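PDB 5LNB: ubiquitin-like-specific protease 2 from Saccharomyces cerevisiae, which removes SUMO from modified proteins as a cysteine protease of the Ulp1 (C48) family, here represented by its catalytic domain. Local coordinates for residues S52-F57 / V217-N222; E74-M79 / Y112-I117; I127-D132 / N160-D165; F181-A186 / L194-I199; T203-Q208 / D235-S240. All coordinates share one frame; numbering follows the deposited sequence.

All five contacts lie within the Ulp1-type catalytic domain. Interactions 1, 2, 3 and 5 are buried. Interaction 4 is only partly so, about 28 Å from interaction 1 between centres. Interactions 2 and 3 build neighbouring parts of one mixed sheet, parallel at its 76-78 edge and antiparallel in the middle, and both rest on backbone hydrogen bonds. Interaction 1 is purely apolar and joins two helices; its L54 packs on P116 of interaction 2. Interaction 4 holds a helix to the turn that follows it, through aliphatic contacts. Interaction 5 differs again: an indole ring meets a loop, and that loop continues the strand beside 160-165.

Interaction 1 (S52-F57 / V217-N222)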
# COMPACT_ATOMS: atom_id res chain seq x y z
N SER A 52 -10.46 3.86 4.21
CA SER A 52 -10.72 4.82 3.14
C SER A 52 -9.51 5.71 2.90
O SER A 52 -9.08 5.91 1.76
CB SER A 52 -11.95 5.67 3.47
OG SER A 52 -13.08 4.85 3.63
N ILE A 53 -8.97 6.27 3.98
CA ILE A 53 -7.82 7.15 3.86
C ILE A 53 -6.63 6.39 3.32
O ILE A 53 -5.94 6.85 2.40
CB ILE A 53 -7.51 7.80 5.22
CG1 ILE A 53 -8.63 8.76 5.65
CG2 ILE A 53 -6.18 8.50 5.15
CD1 ILE A 53 -8.89 9.88 4.66
N LEU A 54 -6.36 5.22 3.88
CA LEU A 54 -5.17 4.49 3.48
C LEU A 54 -5.27 4.01 2.03
O LEU A 54 -4.32 4.16 1.26
CB LEU A 54 -4.92 3.32 4.42
CG LEU A 54 -3.55 2.70 4.16
CD1 LEU A 54 -2.87 2.46 5.47
CD2 LEU A 54 -3.69 1.41 3.33
N ASP A 55 -6.42 3.43 1.65
CA ASP A 55 -6.53 2.95 0.26
C ASP A 55 -6.51 4.12 -0.72
O ASP A 55 -5.95 3.99 -1.82
CB ASP A 55 -7.79 2.08 0.08
CG ASP A 55 -7.67 0.73 0.80
OD1 ASP A 55 -6.57 0.17 0.83
OD2 ASP A 55 -8.68 0.22 1.34
N PHE A 56 -7.09 5.26 -0.36
CA PHE A 56 -7.01 6.41 -1.24
C PHE A 56 -5.57 6.83 -1.48
O PHE A 56 -5.15 7.05 -2.62
CB PHE A 56 -7.80 7.60 -0.70
CG PHE A 56 -7.59 8.85 -1.50
CD1 PHE A 56 -8.21 9.01 -2.72
CD2 PHE A 56 -6.74 9.84 -1.05
CE1 PHE A 56 -8.02 10.15 -3.47
CE2 PHE A 56 -6.54 10.99 -1.80
CZ PHE A 56 -7.18 11.14 -3.02
N PHE A 57 -4.78 6.95 -0.41
CA PHE A 57 -3.45 7.51 -0.56
C PHE A 57 -2.45 6.52 -1.16
O PHE A 57 -1.55 6.95 -1.89
CB PHE A 57 -2.94 8.01 0.78
CG PHE A 57 -3.29 9.44 1.04
CD1 PHE A 57 -2.81 10.44 0.19
CD2 PHE A 57 -4.08 9.80 2.12
CE1 PHE A 57 -3.12 11.78 0.42
CE2 PHE A 57 -4.38 11.14 2.36
CZ PHE A 57 -3.90 12.13 1.51
N VAL A 217 -0.21 5.85 8.93
CA VAL A 217 0.50 6.97 8.32
C VAL A 217 1.87 6.51 7.81
O VAL A 217 2.33 6.95 6.75
CB VAL A 217 0.65 8.13 9.33
CG1 VAL A 217 1.51 9.25 8.77
CG2 VAL A 217 -0.71 8.67 9.73
N HIS A 218 2.54 5.63 8.56
CA HIS A 218 3.82 5.11 8.11
C HIS A 218 3.67 4.23 6.88
O HIS A 218 4.51 4.29 5.98
CB HIS A 218 4.50 4.34 9.23
CG HIS A 218 5.04 5.22 10.31
ND1 HIS A 218 6.30 5.78 10.24
CD2 HIS A 218 4.49 5.66 11.46
CE1 HIS A 218 6.51 6.52 11.31
NE2 HIS A 218 5.42 6.46 12.07
N VAL A 219 2.61 3.42 6.81
CA VAL A 219 2.37 2.61 5.61
C VAL A 219 2.28 3.52 4.39
O VAL A 219 2.93 3.28 3.37
CB VAL A 219 1.11 1.75 5.77
CG1 VAL A 219 0.65 1.27 4.38
CG2 VAL A 219 1.38 0.54 6.66
N ILE A 220 1.45 4.56 4.47
CA ILE A 220 1.28 5.49 3.36
C ILE A 220 2.63 6.06 2.93
O ILE A 220 2.98 6.06 1.74
CB ILE A 220 0.29 6.61 3.75
CG1 ILE A 220 -1.12 6.03 3.91
CG2 ILE A 220 0.34 7.78 2.73
CD1 ILE A 220 -2.12 6.99 4.57
N LEU A 221 3.43 6.53 3.90
CA LEU A 221 4.67 7.20 3.52
C LEU A 221 5.76 6.22 3.10
O LEU A 221 6.61 6.58 2.28
CB LEU A 221 5.15 8.10 4.66
CG LEU A 221 4.51 9.49 4.49
CD1 LEU A 221 3.20 9.63 5.25
CD2 LEU A 221 5.46 10.60 4.82
N ASN A 222 5.74 4.99 3.63
CA ASN A 222 6.71 4.00 3.19
C ASN A 222 6.43 3.56 1.76
O ASN A 222 7.35 3.46 0.94
CB ASN A 222 6.70 2.80 4.15
CG ASN A 222 7.31 3.14 5.51
OD1 ASN A 222 8.09 4.09 5.64
ND2 ASN A 222 6.94 2.38 6.52
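I220 is the main bump of this helix pair. Its CD1 enters a shallow hollow on helix 51-67 lined by I53, L54 and F57. Inside it, CD1 lies 4.0 Å from F57 CB and 4.1 Å from L54 CA. I53 CG2 closes the hollow more loosely, at 4.4 Å from I220 CD1. The chain reaches this far because CG1 is anti to the carbonyl carbon and CD1 continues it in an extended form (chi2 168°). The other branch, I220 CG2, rests on F57 CB at 3.8 Å. The F57 ring itself leads away from helix 215-228, with F56 CD2 over the centre of one face. The short helix segments run almost parallel, 4° apart, with their axes 9.8 Å from each other. In C48 proteases the helix equivalent to 215-228 normally starts at the nucleophilic cysteine, so this contact probably lies close to the active-site helix end. L54 is the bump going the other way. Its CG is anti to the backbone N (chi1 -170°), and its side chain slides past I220 in the opposite direction, CG to I220 CG1 4.1 Å. L54 CD1 then meets V219 CG1 at 3.9 Å, the two side chains crossing at about a right angle. W123 of strand 122-129 packs against both L54 and V219, while L272 of helix 264-285 touches I53 and F57.

Interaction 2 (E74-M79 / Y112-I117); sequences EQVHLM and YVVIPI
V76, H77 and L78 pair in parallel with Y112, V113 and V114. Strand 76-78 is outermost in the five-stranded mixed sheet of the catalytic domain. H77 N bonds to Y112 O at 2.9 Å, and H77 O receives V114 N at 2.8 Å. Outside these, Y112 N bonds to Q75 O and M79 N to V114 O. Y112 can be followed outward. Its CB is only loosely near V76 CG2, at 4.5 Å, and packs on I127 of the next strand. Its CD2 passes Q75 O at 3.8 Å. Its OH reaches a water at 3.0 Å, in the ring plane at its edge. The same water bonds weakly to Q75 OE1, whose stronger partner is K72 N. L78 CG is anti to the backbone N, and chi2 (61°) turns CD1 onto V114 CG1, at 3.8 Å. Helices 51-67 and 215-228 cover this face. The main-chain bonds thus fix the register of the outermost strand, while the apolar groups tie it to the helices.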
# COMPACT_ATOMS: atom_id res chain seq x y z
N GLU A 74 1.60 -1.00 -16.14
CA GLU A 74 1.51 -2.45 -16.19
C GLU A 74 2.48 -3.15 -15.25
O GLU A 74 2.40 -4.38 -15.13
CB GLU A 74 1.74 -2.93 -17.62
CG GLU A 74 3.05 -2.47 -18.24
CD GLU A 74 2.89 -1.28 -19.20
OE1 GLU A 74 2.18 -0.29 -18.87
OE2 GLU A 74 3.48 -1.35 -20.31
N GLN A 75 3.38 -2.44 -14.57
CA GLN A 75 4.35 -3.06 -13.68
C GLN A 75 3.86 -3.22 -12.25
O GLN A 75 4.50 -3.94 -11.47
CB GLN A 75 5.65 -2.24 -13.65
CG GLN A 75 6.35 -2.13 -14.99
CD GLN A 75 7.58 -1.25 -14.94
OE1 GLN A 75 7.66 -0.31 -14.14
NE2 GLN A 75 8.57 -1.57 -15.77
N VAL A 76 2.73 -2.59 -11.88
CA VAL A 76 2.29 -2.51 -10.49
C VAL A 76 0.84 -2.96 -10.39
O VAL A 76 0.01 -2.58 -11.21
CB VAL A 76 2.45 -1.08 -9.93
CG1 VAL A 76 1.60 -0.10 -10.74
CG2 VAL A 76 2.09 -1.00 -8.45
N HIS A 77 0.53 -3.77 -9.37
CA HIS A 77 -0.84 -4.08 -8.99
C HIS A 77 -1.04 -3.73 -7.52
O HIS A 77 -0.34 -4.26 -6.65
CB HIS A 77 -1.17 -5.54 -9.23
CG HIS A 77 -2.64 -5.84 -9.16
ND1 HIS A 77 -3.31 -5.99 -7.96
CD2 HIS A 77 -3.57 -5.98 -10.13
CE1 HIS A 77 -4.59 -6.23 -8.21
NE2 HIS A 77 -4.77 -6.23 -9.51
N LEU A 78 -2.00 -2.84 -7.24
CA LEU A 78 -2.29 -2.38 -5.89
C LEU A 78 -3.54 -3.09 -5.39
O LEU A 78 -4.62 -2.95 -5.98
CB LEU A 78 -2.50 -0.86 -5.85
CG LEU A 78 -3.04 -0.29 -4.54
CD1 LEU A 78 -2.09 -0.56 -3.36
CD2 LEU A 78 -3.31 1.20 -4.64
N MET A 79 -3.39 -3.86 -4.33
CA MET A 79 -4.55 -4.44 -3.66
C MET A 79 -5.12 -3.44 -2.68
O MET A 79 -4.39 -2.72 -1.99
CB MET A 79 -4.15 -5.71 -2.91
CG MET A 79 -3.70 -6.85 -3.81
SD MET A 79 -5.06 -7.44 -4.80
CE MET A 79 -4.37 -8.99 -5.38
N TYR A 112 5.67 -5.26 -9.12
CA TYR A 112 5.37 -4.91 -7.73
C TYR A 112 3.89 -5.18 -7.47
O TYR A 112 3.03 -4.60 -8.13
CB TYR A 112 5.69 -3.43 -7.43
CG TYR A 112 6.97 -2.95 -8.09
CD1 TYR A 112 8.22 -3.34 -7.61
CD2 TYR A 112 6.92 -2.13 -9.21
CE1 TYR A 112 9.39 -2.93 -8.24
CE2 TYR A 112 8.08 -1.71 -9.84
CZ TYR A 112 9.31 -2.11 -9.36
OH TYR A 112 10.44 -1.68 -10.01
N VAL A 113 3.60 -6.06 -6.53
CA VAL A 113 2.23 -6.28 -6.07
C VAL A 113 2.15 -5.78 -4.63
O VAL A 113 2.86 -6.30 -3.75
CB VAL A 113 1.80 -7.75 -6.19
CG1 VAL A 113 0.35 -7.92 -5.76
CG2 VAL A 113 1.99 -8.24 -7.64
N VAL A 114 1.32 -4.77 -4.40
CA VAL A 114 1.31 -4.02 -3.15
C VAL A 114 0.14 -4.49 -2.30
O VAL A 114 -1.02 -4.42 -2.74
CB VAL A 114 1.23 -2.51 -3.40
CG1 VAL A 114 1.23 -1.74 -2.05
CG2 VAL A 114 2.38 -2.05 -4.30
N ILE A 115 0.42 -4.97 -1.10
CA ILE A 115 -0.65 -5.48 -0.24
C ILE A 115 -0.59 -4.83 1.14
O ILE A 115 0.21 -5.26 1.98
CB ILE A 115 -0.60 -7.00 -0.13
CG1 ILE A 115 -0.65 -7.63 -1.52
CG2 ILE A 115 -1.73 -7.51 0.75
CD1 ILE A 115 -0.50 -9.14 -1.51
N PRO A 116 -1.40 -3.81 1.41
CA PRO A 116 -1.49 -3.29 2.78
C PRO A 116 -2.28 -4.24 3.67
O PRO A 116 -3.24 -4.89 3.22
CB PRO A 116 -2.18 -1.93 2.62
CG PRO A 116 -2.81 -1.95 1.29
CD PRO A 116 -2.05 -2.92 0.43
N ILE A 117 -1.87 -4.33 4.94
CA ILE A 117 -2.37 -5.34 5.86
C ILE A 117 -2.90 -4.66 7.11
O ILE A 117 -2.17 -3.91 7.78
CB ILE A 117 -1.27 -6.37 6.21
CG1 ILE A 117 -0.92 -7.17 4.95
CG2 ILE A 117 -1.72 -7.27 7.36
CD1 ILE A 117 0.22 -8.15 5.13
O HOH W 1 10.55 -0.02 -12.49

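Interaction 3 (I127-D132 / N160-D165); sequences IITNLD and NILTFD
I127 and L162 form an antiparallel hydrogen-bonded pair, with I127 N to L162 O and L162 N to I127 O both 2.8 Å. T129 and N160 form the next such pair. T129 N gives N160 O a nearly straight bond of 2.9 Å (172° at the hydrogen), while N160 N reaches T129 O at a longer 3.3 Å from above the carbonyl plane. They belong to the third and fourth strands of the five-stranded mixed sheet of the catalytic domain. D165 OD1 bonds to H122 NE2, an arrangement consistent with the Asp-His pair of a cysteine protease triad. One water links the polar T129 OG1 and N160 ND2. N130 ND2 bonds instead to L158 O. The apolar contacts use both faces. F164 CG lies between its backbone N and carbonyl carbon (chi1 40°), and I127 CG1 comes to the edge of that ring, 3.8 Å from CE2. T129 CG2 meets L162 CD1 at 3.6 Å. On the other face I128 and I161 touch more loosely and pack against helix 172-190.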
# COMPACT_ATOMS: atom_id res chain seq x y z
N ILE A 127 5.22 -5.74 -0.26
CA ILE A 127 5.29 -5.56 -1.70
C ILE A 127 5.94 -6.81 -2.26
O ILE A 127 7.06 -7.18 -1.85
CB ILE A 127 6.09 -4.30 -2.09
CG1 ILE A 127 5.41 -3.05 -1.54
CG2 ILE A 127 6.24 -4.21 -3.61
CD1 ILE A 127 6.11 -1.74 -1.93
N ILE A 128 5.24 -7.50 -3.16
CA ILE A 128 5.72 -8.75 -3.73
C ILE A 128 6.52 -8.44 -4.99
O ILE A 128 6.00 -7.80 -5.91
CB ILE A 128 4.57 -9.71 -4.04
CG1 ILE A 128 3.61 -9.80 -2.85
CG2 ILE A 128 5.11 -11.09 -4.41
CD1 ILE A 128 2.46 -10.78 -3.08
N THR A 129 7.77 -8.89 -5.03
CA THR A 129 8.64 -8.67 -6.18
C THR A 129 9.07 -10.00 -6.79
O THR A 129 8.99 -11.06 -6.16
CB THR A 129 9.89 -7.86 -5.80
OG1 THR A 129 10.68 -8.61 -4.87
CG2 THR A 129 9.49 -6.52 -5.16
N ASN A 130 9.54 -9.93 -8.04
CA ASN A 130 10.11 -11.03 -8.81
C ASN A 130 9.06 -12.00 -9.35
O ASN A 130 9.45 -13.05 -9.92
CB ASN A 130 11.16 -11.82 -8.02
CG ASN A 130 12.46 -11.07 -7.92
OD1 ASN A 130 12.77 -10.24 -8.78
ND2 ASN A 130 13.25 -11.35 -6.88
N LEU A 131 7.76 -11.72 -9.20
CA LEU A 131 6.77 -12.59 -9.81
C LEU A 131 6.93 -12.62 -11.33
O LEU A 131 6.74 -13.66 -11.96
CB LEU A 131 5.36 -12.14 -9.44
CG LEU A 131 4.99 -12.22 -7.95
CD1 LEU A 131 3.63 -11.57 -7.74
CD2 LEU A 131 4.98 -13.68 -7.50
N ASP A 132 7.30 -11.49 -11.93
CA ASP A 132 7.48 -11.41 -13.37
C ASP A 132 8.70 -12.19 -13.85
O ASP A 132 8.88 -12.33 -15.06
CB ASP A 132 7.58 -9.95 -13.83
CG ASP A 132 8.81 -9.24 -13.30
OD1 ASP A 132 9.13 -9.39 -12.09
OD2 ASP A 132 9.46 -8.52 -14.09
N ASN A 160 10.27 -12.46 -3.50
CA ASN A 160 10.56 -11.75 -2.26
C ASN A 160 9.32 -10.97 -1.86
O ASN A 160 8.84 -10.13 -2.63
CB ASN A 160 11.77 -10.82 -2.41
CG ASN A 160 13.05 -11.58 -2.70
OD1 ASN A 160 13.31 -12.63 -2.13
ND2 ASN A 160 13.86 -11.05 -3.61
N ILE A 161 8.80 -11.26 -0.68
CA ILE A 161 7.69 -10.50 -0.11
C ILE A 161 8.32 -9.48 0.82
O ILE A 161 8.68 -9.80 1.96
CB ILE A 161 6.68 -11.40 0.60
CG1 ILE A 161 6.12 -12.44 -0.39
CG2 ILE A 161 5.57 -10.56 1.25
CD1 ILE A 161 5.20 -13.45 0.23
N LEU A 162 8.47 -8.25 0.33
CA LEU A 162 9.13 -7.20 1.09
C LEU A 162 8.14 -6.63 2.10
O LEU A 162 7.18 -5.95 1.72
CB LEU A 162 9.66 -6.12 0.14
CG LEU A 162 10.52 -6.63 -1.02
CD1 LEU A 162 10.91 -5.49 -1.97
CD2 LEU A 162 11.77 -7.38 -0.53
N THR A 163 8.36 -6.92 3.39
CA THR A 163 7.42 -6.62 4.47
C THR A 163 8.01 -5.57 5.39
O THR A 163 9.14 -5.73 5.89
CB THR A 163 7.11 -7.90 5.27
OG1 THR A 163 6.79 -8.96 4.37
CG2 THR A 163 5.93 -7.68 6.21
N PHE A 164 7.26 -4.49 5.64
CA PHE A 164 7.79 -3.37 6.41
C PHE A 164 6.74 -2.85 7.39
O PHE A 164 5.55 -2.72 7.05
CB PHE A 164 8.28 -2.24 5.49
CG PHE A 164 7.40 -1.99 4.28
CD1 PHE A 164 6.49 -0.93 4.27
CD2 PHE A 164 7.47 -2.82 3.17
CE1 PHE A 164 5.68 -0.69 3.17
CE2 PHE A 164 6.65 -2.60 2.06
CZ PHE A 164 5.76 -1.53 2.06
N ASP A 165 7.19 -2.57 8.61
CA ASP A 165 6.31 -2.29 9.74
C ASP A 165 7.00 -1.25 10.61
O ASP A 165 8.17 -1.43 10.97
CB ASP A 165 6.05 -3.58 10.53
CG ASP A 165 5.09 -3.38 11.70
OD1 ASP A 165 4.56 -2.26 11.90
OD2 ASP A 165 4.85 -4.37 12.41
O HOH W 2 13.49 -8.06 -4.96

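Interaction 4 (F181-A186 / L194-I199); sequences FLISYA and LDKTQI
I183 and L194 are where the two backbones come nearest, with their CA atoms 5.3 Å apart. Residues 181-186 are regular helix. Residues 194-199 begin extended, then make one 3-10 turn, with Q198 N bonded to D195 O and I199 N to K196 O. The turn brings I199 back toward the helix. A water accepts from L194 N at 3.0 Å and also lies close to I183 O, between the two backbones. I183 is central. Its CG1 and CG2 pack against the backbone O of L194, both at 3.6 Å; its other contacts are with aliphatic carbons. Its CG1 touches I199 CD1 at 3.9 Å. With CG1 anti to the carbonyl carbon and CD1 extending it (chi2 176°), the tip of I183 reaches K196 CB at 3.6 Å, and the two side chains cross at about a right angle. The polar end of K196 runs on to salt bridges with E180 and D176 of helix 172-190. I199 CD1 also touches L182 CB, at 4.1 Å, so it rests against two adjacent helix side chains. A186 CB packs on L194 CB at 4.0 Å. The turn links helix 172-190 to strand 199-203, which runs parallel to its neighbour 159-164. This is a beta-alpha-beta crossover. L182 and I199 continue inward to I161 of strand 159-164, while F181 and Y185 of the helix pack on helix 94-98.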
# COMPACT_ATOMS: atom_id res chain seq x y z
N PHE A 181 -1.42 -18.18 -1.00
CA PHE A 181 -2.16 -17.52 -2.07
C PHE A 181 -1.38 -17.56 -3.38
O PHE A 181 -1.92 -17.90 -4.44
CB PHE A 181 -2.47 -16.07 -1.69
CG PHE A 181 -2.91 -15.24 -2.85
CD1 PHE A 181 -4.22 -15.33 -3.32
CD2 PHE A 181 -2.02 -14.40 -3.50
CE1 PHE A 181 -4.64 -14.57 -4.39
CE2 PHE A 181 -2.43 -13.63 -4.57
CZ PHE A 181 -3.75 -13.72 -5.03
N LEU A 182 -0.09 -17.20 -3.33
CA LEU A 182 0.71 -17.16 -4.55
C LEU A 182 0.84 -18.53 -5.17
O LEU A 182 0.85 -18.67 -6.40
CB LEU A 182 2.10 -16.59 -4.25
CG LEU A 182 2.11 -15.12 -3.86
CD1 LEU A 182 3.51 -14.70 -3.40
CD2 LEU A 182 1.60 -14.27 -5.05
N ILE A 183 0.96 -19.56 -4.34
CA ILE A 183 1.11 -20.92 -4.86
C ILE A 183 -0.16 -21.35 -5.57
O ILE A 183 -0.12 -21.90 -6.68
CB ILE A 183 1.48 -21.88 -3.71
CG1 ILE A 183 2.89 -21.57 -3.21
CG2 ILE A 183 1.38 -23.32 -4.17
CD1 ILE A 183 3.31 -22.41 -2.02
N SER A 184 -1.31 -21.10 -4.94
CA SER A 184 -2.59 -21.45 -5.55
C SER A 184 -2.84 -20.61 -6.79
O SER A 184 -3.27 -21.12 -7.83
CB SER A 184 -3.72 -21.26 -4.54
OG SER A 184 -3.52 -22.10 -3.42
N TYR A 185 -2.57 -19.30 -6.69
CA TYR A 185 -2.72 -18.42 -7.84
C TYR A 185 -1.91 -18.93 -9.03
O TYR A 185 -2.42 -19.01 -10.15
CB TYR A 185 -2.29 -17.00 -7.47
CG TYR A 185 -2.61 -15.97 -8.51
CD1 TYR A 185 -1.72 -15.70 -9.55
CD2 TYR A 185 -3.82 -15.27 -8.48
CE1 TYR A 185 -2.01 -14.76 -10.52
CE2 TYR A 185 -4.12 -14.30 -9.44
CZ TYR A 185 -3.21 -14.06 -10.47
OH TYR A 185 -3.48 -13.12 -11.44
N ALA A 186 -0.64 -19.27 -8.79
CA ALA A 186 0.22 -19.77 -9.86
C ALA A 186 -0.38 -21.00 -10.53
O ALA A 186 -0.35 -21.13 -11.76
CB ALA A 186 1.60 -20.10 -9.29
N LEU A 194 4.43 -24.00 -8.01
CA LEU A 194 5.32 -23.05 -7.36
C LEU A 194 5.69 -23.58 -5.98
O LEU A 194 4.81 -23.88 -5.17
CB LEU A 194 4.66 -21.68 -7.25
CG LEU A 194 5.56 -20.61 -6.65
CD1 LEU A 194 6.81 -20.45 -7.51
CD2 LEU A 194 4.80 -19.30 -6.53
N ASP A 195 6.99 -23.68 -5.72
CA ASP A 195 7.47 -24.22 -4.46
C ASP A 195 7.49 -23.13 -3.39
O ASP A 195 8.04 -22.05 -3.60
CB ASP A 195 8.87 -24.82 -4.64
CG ASP A 195 9.12 -25.99 -3.72
OD1 ASP A 195 8.36 -26.12 -2.73
OD2 ASP A 195 10.06 -26.77 -3.97
N LYS A 196 6.88 -23.43 -2.24
CA LYS A 196 6.86 -22.47 -1.14
C LYS A 196 8.27 -22.02 -0.76
O LYS A 196 8.47 -20.86 -0.38
CB LYS A 196 6.15 -23.09 0.06
CG LYS A 196 5.76 -22.11 1.17
CD LYS A 196 4.71 -22.76 2.07
CE LYS A 196 4.35 -21.89 3.24
NZ LYS A 196 3.22 -22.48 4.03
N THR A 197 9.26 -22.91 -0.84
CA THR A 197 10.61 -22.49 -0.47
C THR A 197 11.21 -21.50 -1.46
O THR A 197 12.25 -20.91 -1.15
CB THR A 197 11.54 -23.70 -0.34
OG1 THR A 197 11.70 -24.33 -1.61
CG2 THR A 197 10.97 -24.70 0.64
N GLN A 198 10.58 -21.30 -2.61
CA GLN A 198 10.95 -20.24 -3.54
C GLN A 198 10.43 -18.88 -3.11
O GLN A 198 10.81 -17.87 -3.72
CB GLN A 198 10.40 -20.55 -4.94
CG GLN A 198 11.38 -21.14 -5.92
CD GLN A 198 10.74 -21.30 -7.30
OE1 GLN A 198 9.96 -22.23 -7.54
NE2 GLN A 198 11.05 -20.38 -8.21
N ILE A 199 9.59 -18.82 -2.08
CA ILE A 199 8.94 -17.59 -1.65
C ILE A 199 9.50 -17.21 -0.29
O ILE A 199 9.39 -17.98 0.68
CB ILE A 199 7.41 -17.75 -1.61
CG1 ILE A 199 6.92 -18.39 -2.91
CG2 ILE A 199 6.72 -16.42 -1.35
CD1 ILE A 199 5.45 -18.65 -2.93
O HOH W 3 1.49 -23.59 -7.70

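Interaction 5 (T203-Q208 / D235-S240)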
# COMPACT_ATOMS: atom_id res chain seq x y z
N THR A 203 12.10 -9.09 5.91
CA THR A 203 11.75 -8.04 6.87
C THR A 203 12.55 -6.79 6.50
O THR A 203 13.78 -6.79 6.62
CB THR A 203 12.06 -8.49 8.29
OG1 THR A 203 11.19 -9.56 8.66
CG2 THR A 203 11.89 -7.34 9.29
N CYS A 204 11.87 -5.75 6.05
CA CYS A 204 12.60 -4.61 5.53
C CYS A 204 12.57 -3.46 6.52
O CYS A 204 11.49 -3.06 6.96
CB CYS A 204 12.02 -4.17 4.18
SG CYS A 204 12.13 -5.47 2.94
N PRO A 205 13.72 -2.88 6.86
CA PRO A 205 13.75 -1.79 7.85
C PRO A 205 13.18 -0.49 7.30
O PRO A 205 13.55 -0.03 6.23
CB PRO A 205 15.24 -1.66 8.19
CG PRO A 205 15.93 -2.14 6.96
CD PRO A 205 15.07 -3.24 6.40
N VAL A 206 12.26 0.10 8.07
CA VAL A 206 11.72 1.43 7.82
C VAL A 206 11.76 2.18 9.14
O VAL A 206 11.94 1.55 10.19
CB VAL A 206 10.28 1.35 7.27
CG1 VAL A 206 10.27 0.89 5.81
CG2 VAL A 206 9.42 0.44 8.17
N PRO A 207 11.59 3.51 9.16
CA PRO A 207 11.63 4.21 10.45
C PRO A 207 10.69 3.54 11.44
O PRO A 207 9.60 3.08 11.09
CB PRO A 207 11.17 5.64 10.10
CG PRO A 207 11.42 5.76 8.61
CD PRO A 207 11.15 4.38 8.06
N GLN A 208 11.14 3.44 12.68
CA GLN A 208 10.37 2.79 13.73
C GLN A 208 9.90 3.83 14.74
O GLN A 208 10.67 4.72 15.14
CB GLN A 208 11.20 1.71 14.42
CG GLN A 208 11.62 0.61 13.44
CD GLN A 208 12.25 -0.57 14.12
OE1 GLN A 208 11.79 -1.70 13.96
NE2 GLN A 208 13.31 -0.32 14.88
N ASP A 235 17.26 -1.78 -3.23
CA ASP A 235 18.68 -1.92 -2.94
C ASP A 235 19.00 -1.50 -1.50
O ASP A 235 19.80 -2.15 -0.83
CB ASP A 235 19.52 -1.12 -3.94
CG ASP A 235 19.73 -1.87 -5.25
OD1 ASP A 235 19.84 -3.11 -5.20
OD2 ASP A 235 19.77 -1.23 -6.33
N VAL A 236 18.36 -0.43 -1.02
CA VAL A 236 18.57 -0.01 0.37
C VAL A 236 18.20 -1.14 1.33
O VAL A 236 18.98 -1.49 2.22
CB VAL A 236 17.76 1.26 0.67
CG1 VAL A 236 17.86 1.62 2.16
CG2 VAL A 236 18.27 2.42 -0.17
N TRP A 237 17.01 -1.70 1.16
CA TRP A 237 16.60 -2.83 1.99
C TRP A 237 17.53 -4.02 1.83
O TRP A 237 17.93 -4.64 2.82
CB TRP A 237 15.16 -3.24 1.65
CG TRP A 237 14.14 -2.29 2.15
CD1 TRP A 237 14.27 -1.42 3.21
CD2 TRP A 237 12.82 -2.11 1.63
NE1 TRP A 237 13.10 -0.71 3.37
CE2 TRP A 237 12.20 -1.11 2.42
CE3 TRP A 237 12.09 -2.69 0.58
CZ2 TRP A 237 10.90 -0.69 2.19
CZ3 TRP A 237 10.80 -2.27 0.36
CH2 TRP A 237 10.21 -1.28 1.15
N LYS A 238 17.89 -4.36 0.58
CA LYS A 238 18.72 -5.54 0.33
C LYS A 238 20.01 -5.49 1.13
O LYS A 238 20.47 -6.52 1.63
CB LYS A 238 19.04 -5.67 -1.15
CG LYS A 238 18.55 -6.96 -1.77
CD LYS A 238 18.43 -6.86 -3.30
CE LYS A 238 17.26 -7.71 -3.83
NZ LYS A 238 17.14 -7.64 -5.32
N ASN A 239 20.63 -4.32 1.23
CA ASN A 239 21.92 -4.20 1.88
C ASN A 239 21.79 -3.73 3.33
O ASN A 239 22.75 -3.20 3.89
CB ASN A 239 22.83 -3.27 1.08
CG ASN A 239 23.20 -3.87 -0.27
OD1 ASN A 239 22.79 -3.39 -1.32
ND2 ASN A 239 23.97 -4.94 -0.23
N SER A 240 20.63 -3.94 3.95
CA SER A 240 20.43 -3.45 5.31
C SER A 240 21.17 -4.27 6.35
O SER A 240 21.14 -3.92 7.53
CB SER A 240 18.93 -3.41 5.64
OG SER A 240 18.37 -4.71 5.56
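W237 CG is anti to its own carbonyl carbon, and chi2 (-24°) turns the ring so that one indole face lies against C204 CB. The chi1 of C204 places SG alone, beside the backbone N. C204 CB sits over the five-membered ring, 3.4 Å from its centroid and only 9° off the normal, a CH-pi contact. C204 SG lies obliquely by the six-membered ring, 4.1 Å from that centroid. The rim of the indole is used as well. W237 NE1 makes a weak, bent bond (129°) to P205 O, 3.0 Å away and near the ring plane. V206 CG1 comes to the same rim, 4.0 Å from W237 CZ2. The contact joins the C-terminal part of helix 230-238 to the loop after strand 199-203. In C48 proteases the loop before the cysteine-bearing helix supplies the oxyanion-hole glutamine, so the indole probably packs on the approach to the active site. F164 and F256 also meet the W237 ring, in planes not far from its own. P205 CG rests on S240 CB at 3.5 Å. S240 OG is turned back onto W237 O, at 2.8 Å and in the carbonyl plane. The same oxygen also accepts from S240 N.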